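Nicotinate-nucleotide pyrophosphorylase (Francisella tularensis subsp. tularensis, PDB 3TQV) probably converts quinolinate and phosphoribosyl pyrophosphate into nicotinate mononucleotide, carbon dioxide and diphosphate, a step of NAD biosynthesis. Local coordinates at residues 114-127 with 269-281. Numbering follows the deposited sequence.
With PO4 (phosphate ion), chain E.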
loop_
_atom_site.group_PDB
_atom_site.type_symbol
_atom_site.label_atom_id
_atom_site.label_comp_id
_atom_site.label_asym_id
_atom_site.label_seq_id
_atom_site.Cartn_x
_atom_site.Cartn_y
_atom_site.Cartn_z
ATOM N N ILE B 114 -9.458 6.584 1.863
ATOM C CA ILE B 114 -9.371 7.697 0.930
ATOM C C ILE B 114 -7.904 8.037 0.683
ATOM O O ILE B 114 -7.494 8.188 -0.461
ATOM C CB ILE B 114 -10.145 8.945 1.423
ATOM C CG1 ILE B 114 -11.465 8.539 2.063
ATOM C CG2 ILE B 114 -10.425 9.882 0.280
ATOM C CD1 ILE B 114 -12.255 7.577 1.241
ATOM N N GLN B 115 -7.118 8.145 1.753
ATOM C CA GLN B 115 -5.685 8.445 1.646
ATOM C C GLN B 115 -5.039 7.619 0.572
ATOM O O GLN B 115 -4.272 8.108 -0.255
ATOM C CB GLN B 115 -4.968 8.017 2.912
ATOM C CG GLN B 115 -4.975 8.985 4.025
ATOM C CD GLN B 115 -4.382 8.364 5.252
ATOM O OE1 GLN B 115 -3.926 7.213 5.229
ATOM N NE2 GLN B 115 -4.385 9.112 6.340
HETATM N N MSE B 116 -5.332 6.333 0.649
HETATM C CA MSE B 116 -4.649 5.340 -0.129
HETATM C C MSE B 116 -5.101 5.396 -1.576
HETATM O O MSE B 116 -4.298 5.636 -2.482
HETATM C CB MSE B 116 -4.938 3.970 0.458
HETATM C CG MSE B 116 -4.116 2.877 -0.155
HETATM SE SE MSE B 116 -4.976 1.176 0.118
HETATM C CE MSE B 116 -3.969 0.150 -1.196
ATOM N N LEU B 117 -6.397 5.187 -1.777
ATOM C CA LEU B 117 -6.963 5.102 -3.114
ATOM C C LEU B 117 -6.859 6.417 -3.857
ATOM O O LEU B 117 -6.596 6.435 -5.057
ATOM C CB LEU B 117 -8.416 4.626 -3.047
ATOM C CG LEU B 117 -8.517 3.237 -2.400
ATOM C CD1 LEU B 117 -9.960 2.840 -2.119
ATOM C CD2 LEU B 117 -7.806 2.189 -3.253
ATOM N N SER B 118 -7.054 7.521 -3.148
ATOM C CA SER B 118 -6.910 8.824 -3.774
ATOM C C SER B 118 -5.442 8.998 -4.090
ATOM O O SER B 118 -5.073 9.659 -5.061
ATOM C CB SER B 118 -7.380 9.937 -2.844
ATOM O OG SER B 118 -8.731 9.763 -2.483
ATOM N N GLY B 119 -4.600 8.400 -3.259
ATOM C CA GLY B 119 -3.178 8.417 -3.516
ATOM C C GLY B 119 -2.917 7.788 -4.870
ATOM O O GLY B 119 -2.373 8.426 -5.782
ATOM N N THR B 120 -3.319 6.528 -4.995
ATOM C CA THR B 120 -3.192 5.820 -6.247
ATOM C C THR B 120 -3.776 6.586 -7.423
ATOM O O THR B 120 -3.141 6.671 -8.472
ATOM C CB THR B 120 -3.796 4.419 -6.178
ATOM O OG1 THR B 120 -2.975 3.604 -5.339
ATOM C CG2 THR B 120 -3.853 3.782 -7.583
ATOM N N ALA B 121 -4.968 7.151 -7.265
ATOM C CA ALA B 121 -5.597 7.874 -8.381
ATOM C C ALA B 121 -4.775 9.093 -8.763
ATOM O O ALA B 121 -4.541 9.350 -9.937
ATOM C CB ALA B 121 -7.028 8.272 -8.051
ATOM N N THR B 122 -4.320 9.826 -7.759
ATOM C CA THR B 122 -3.514 11.032 -7.961
ATOM C C THR B 122 -2.155 10.770 -8.646
ATOM O O THR B 122 -1.703 11.573 -9.473
ATOM C CB THR B 122 -3.323 11.770 -6.612
ATOM O OG1 THR B 122 -4.613 12.006 -6.023
ATOM C CG2 THR B 122 -2.558 13.092 -6.778
ATOM N N VAL B 123 -1.506 9.656 -8.323
ATOM C CA VAL B 123 -0.281 9.284 -9.036
ATOM C C VAL B 123 -0.587 9.124 -10.520
ATOM O O VAL B 123 0.136 9.603 -11.390
ATOM C CB VAL B 123 0.253 7.907 -8.598
ATOM C CG1 VAL B 123 1.629 7.688 -9.191
ATOM C CG2 VAL B 123 0.266 7.793 -7.104
ATOM N N THR B 124 -1.660 8.399 -10.788
ATOM C CA THR B 124 -2.013 8.075 -12.145
ATOM C C THR B 124 -2.228 9.389 -12.874
ATOM O O THR B 124 -1.517 9.709 -13.835
ATOM C CB THR B 124 -3.284 7.205 -12.174
ATOM O OG1 THR B 124 -3.089 6.078 -11.314
ATOM C CG2 THR B 124 -3.605 6.733 -13.595
ATOM N N ASN B 125 -3.177 10.178 -12.381
ATOM C CA ASN B 125 -3.426 11.439 -13.025
ATOM C C ASN B 125 -2.163 12.255 -13.349
ATOM O O ASN B 125 -2.047 12.800 -14.453
ATOM C CB ASN B 125 -4.442 12.285 -12.269
ATOM C CG ASN B 125 -4.985 13.398 -13.133
ATOM O OD1 ASN B 125 -5.555 13.130 -14.192
ATOM N ND2 ASN B 125 -4.783 14.648 -12.716
ATOM N N LYS B 126 -1.224 12.362 -12.414
ATOM C CA LYS B 126 0.016 13.049 -12.762
ATOM C C LYS B 126 0.577 12.531 -14.089
ATOM O O LYS B 126 0.669 13.273 -15.060
ATOM C CB LYS B 126 1.061 12.965 -11.640
ATOM C CG LYS B 126 1.030 14.163 -10.696
ATOM C CD LYS B 126 1.202 13.734 -9.235
ATOM C CE LYS B 126 0.806 14.838 -8.253
ATOM N NZ LYS B 126 0.711 14.301 -6.851
ATOM N N LEU B 127 0.933 11.254 -14.131
ATOM C CA LEU B 127 1.484 10.654 -15.343
ATOM C C LEU B 127 0.627 10.973 -16.546
ATOM O O LEU B 127 1.148 11.309 -17.594
ATOM C CB LEU B 127 1.615 9.139 -15.190
ATOM C CG LEU B 127 2.547 8.740 -14.046
ATOM C CD1 LEU B 127 3.129 7.371 -14.282
ATOM C CD2 LEU B 127 3.662 9.758 -13.929
ATOM N N VAL B 269 3.027 0.837 -16.518
ATOM C CA VAL B 269 3.682 1.473 -15.391
ATOM C C VAL B 269 3.233 0.797 -14.103
ATOM O O VAL B 269 2.066 0.887 -13.712
ATOM C CB VAL B 269 3.356 2.979 -15.324
ATOM C CG1 VAL B 269 3.976 3.612 -14.096
ATOM C CG2 VAL B 269 3.857 3.685 -16.564
ATOM N N GLY B 270 4.153 0.101 -13.450
ATOM C CA GLY B 270 3.853 -0.538 -12.187
ATOM C C GLY B 270 3.874 0.489 -11.081
ATOM O O GLY B 270 3.264 0.299 -10.034
ATOM N N ALA B 271 4.569 1.595 -11.322
ATOM C CA ALA B 271 4.833 2.582 -10.271
ATOM C C ALA B 271 3.534 3.103 -9.689
ATOM O O ALA B 271 3.469 3.483 -8.526
ATOM C CB ALA B 271 5.706 3.733 -10.798
ATOM N N ILE B 272 2.486 3.087 -10.500
ATOM C CA ILE B 272 1.229 3.703 -10.094
ATOM C C ILE B 272 0.436 2.878 -9.084
ATOM O O ILE B 272 -0.536 3.370 -8.528
ATOM C CB ILE B 272 0.354 4.065 -11.308
ATOM C CG1 ILE B 272 0.017 2.819 -12.115
ATOM C CG2 ILE B 272 1.076 5.082 -12.202
ATOM C CD1 ILE B 272 -0.979 3.079 -13.224
ATOM N N THR B 273 0.870 1.644 -8.827
ATOM C CA THR B 273 0.196 0.761 -7.869
ATOM C C THR B 273 1.144 0.197 -6.824
ATOM O O THR B 273 0.781 0.065 -5.665
ATOM C CB THR B 273 -0.576 -0.415 -8.554
ATOM O OG1 THR B 273 0.065 -0.803 -9.777
ATOM C CG2 THR B 273 -2.004 -0.019 -8.842
ATOM N N LYS B 274 2.338 -0.170 -7.269
ATOM C CA LYS B 274 3.476 -0.584 -6.444
ATOM C C LYS B 274 3.769 0.310 -5.227
ATOM O O LYS B 274 3.925 -0.164 -4.098
ATOM C CB LYS B 274 4.710 -0.526 -7.341
ATOM C CG LYS B 274 5.749 -1.525 -7.049
ATOM C CD LYS B 274 6.612 -1.738 -8.279
ATOM C CE LYS B 274 7.261 -0.460 -8.724
ATOM N NZ LYS B 274 8.239 -0.820 -9.764
ATOM N N HIS B 275 3.902 1.606 -5.480
ATOM C CA HIS B 275 4.189 2.568 -4.428
ATOM C C HIS B 275 2.890 3.243 -4.021
ATOM O O HIS B 275 1.903 3.174 -4.748
ATOM C CB HIS B 275 5.187 3.620 -4.922
ATOM C CG HIS B 275 6.432 3.042 -5.516
ATOM N ND1 HIS B 275 7.008 1.879 -5.052
ATOM C CD2 HIS B 275 7.207 3.458 -6.545
ATOM C CE1 HIS B 275 8.093 1.610 -5.760
ATOM N NE2 HIS B 275 8.233 2.552 -6.674
ATOM N N ILE B 276 2.890 3.878 -2.854
ATOM C CA ILE B 276 1.772 4.714 -2.432
ATOM C C ILE B 276 2.250 6.056 -1.896
ATOM O O ILE B 276 3.048 6.115 -0.965
ATOM C CB ILE B 276 0.935 4.066 -1.329
ATOM C CG1 ILE B 276 0.501 2.643 -1.716
ATOM C CG2 ILE B 276 -0.276 4.911 -1.064
ATOM C CD1 ILE B 276 -0.584 2.573 -2.801
ATOM N N LYS B 277 1.773 7.144 -2.486
ATOM C CA LYS B 277 1.923 8.451 -1.869
ATOM C C LYS B 277 0.544 8.814 -1.338
ATOM O O LYS B 277 -0.328 9.253 -2.087
ATOM C CB LYS B 277 2.433 9.480 -2.880
ATOM C CG LYS B 277 2.739 10.850 -2.302
ATOM C CD LYS B 277 3.745 10.777 -1.145
ATOM C CE LYS B 277 3.712 12.038 -0.247
ATOM N NZ LYS B 277 4.206 13.283 -0.916
ATOM N N ALA B 278 0.323 8.581 -0.051
ATOM C CA ALA B 278 -0.975 8.894 0.542
ATOM C C ALA B 278 -1.274 10.400 0.538
ATOM O O ALA B 278 -0.407 11.238 0.812
ATOM C CB ALA B 278 -1.090 8.325 1.952
ATOM N N ILE B 279 -2.512 10.723 0.196
ATOM C CA ILE B 279 -2.997 12.081 0.275
ATOM C C ILE B 279 -3.213 12.469 1.725
ATOM O O ILE B 279 -3.741 11.683 2.516
ATOM C CB ILE B 279 -4.336 12.236 -0.469
ATOM C CG1 ILE B 279 -4.149 11.933 -1.964
ATOM C CG2 ILE B 279 -4.922 13.616 -0.222
ATOM C CD1 ILE B 279 -2.828 12.468 -2.567
ATOM N N ASP B 280 -2.813 13.691 2.062
ATOM C CA ASP B 280 -2.988 14.207 3.408
ATOM C C ASP B 280 -4.410 14.733 3.653
ATOM O O ASP B 280 -4.903 15.673 2.986
ATOM C CB ASP B 280 -1.940 15.281 3.699
ATOM C CG ASP B 280 -1.974 15.754 5.123
ATOM O OD1 ASP B 280 -2.449 15.005 6.003
ATOM O OD2 ASP B 280 -1.518 16.883 5.363
ATOM N N LEU B 281 -5.066 14.105 4.621
ATOM C CA LEU B 281 -6.462 14.358 4.905
ATOM C C LEU B 281 -6.580 14.762 6.342
ATOM O O LEU B 281 -5.635 14.622 7.100
ATOM C CB LEU B 281 -7.281 13.086 4.685
ATOM C CG LEU B 281 -7.253 12.557 3.259
ATOM C CD1 LEU B 281 -8.240 11.412 3.107
ATOM C CD2 LEU B 281 -7.560 13.690 2.294
HETATM P P PO4 E . 7.388 -1.915 -13.707
HETATM O O1 PO4 E . 8.693 -1.577 -14.373
HETATM O O2 PO4 E . 7.420 -1.358 -12.316
HETATM O O3 PO4 E . 6.288 -1.316 -14.544
HETATM O O4 PO4 E . 7.171 -3.406 -13.665
#
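I272 carries the apolar packing at one end of this contact: its CG2 lies 3.7 Å from L127 CD1 and also meets V123 CG1. With chi1 at 60°, CG1 sits between backbone N and carbonyl carbon, leaving CG2 beside the N to face the helix; a beta-branched residue suits this place because that extra methyl serves both partners. L127 CD1 also meets V269 CG1 tip to tip. At the other end L281 CD1 packs 3.5 Å from I114 CB, the two side chains crossing at about a right angle, while I279 lays CG1 against S118 and reaches T122 with CD1.

In the middle the chain runs against the helix backbone. Glycine suits position 119, since a side chain there would point toward the crossing chain at K277. One hydrogen bond joins the segments, I279 N to Q115 O (3.2 Å, 162° at the hydrogen), and A278 CA adds a CH···O contact to that carbonyl. Within the helix, T122 OG1 and T124 OG1 turn back to S118 O and T120 O; T122 OG1 also pairs with I57 N, so both hydroxyls have partners although I279 and I272 lie against them.

G270, part of the predicted substrate site with V269 and A271, donates its N, and K274 its NZ, to a phosphate ion probably from the crystallisation liquor. I276 packs on I276 of the second subunit. The connection from helix 271-274 to strand 281-285 follows helix 100-130, whose T120 and T124 pack on helix 149-159, while I279 touches strands 45-52 and 56-57.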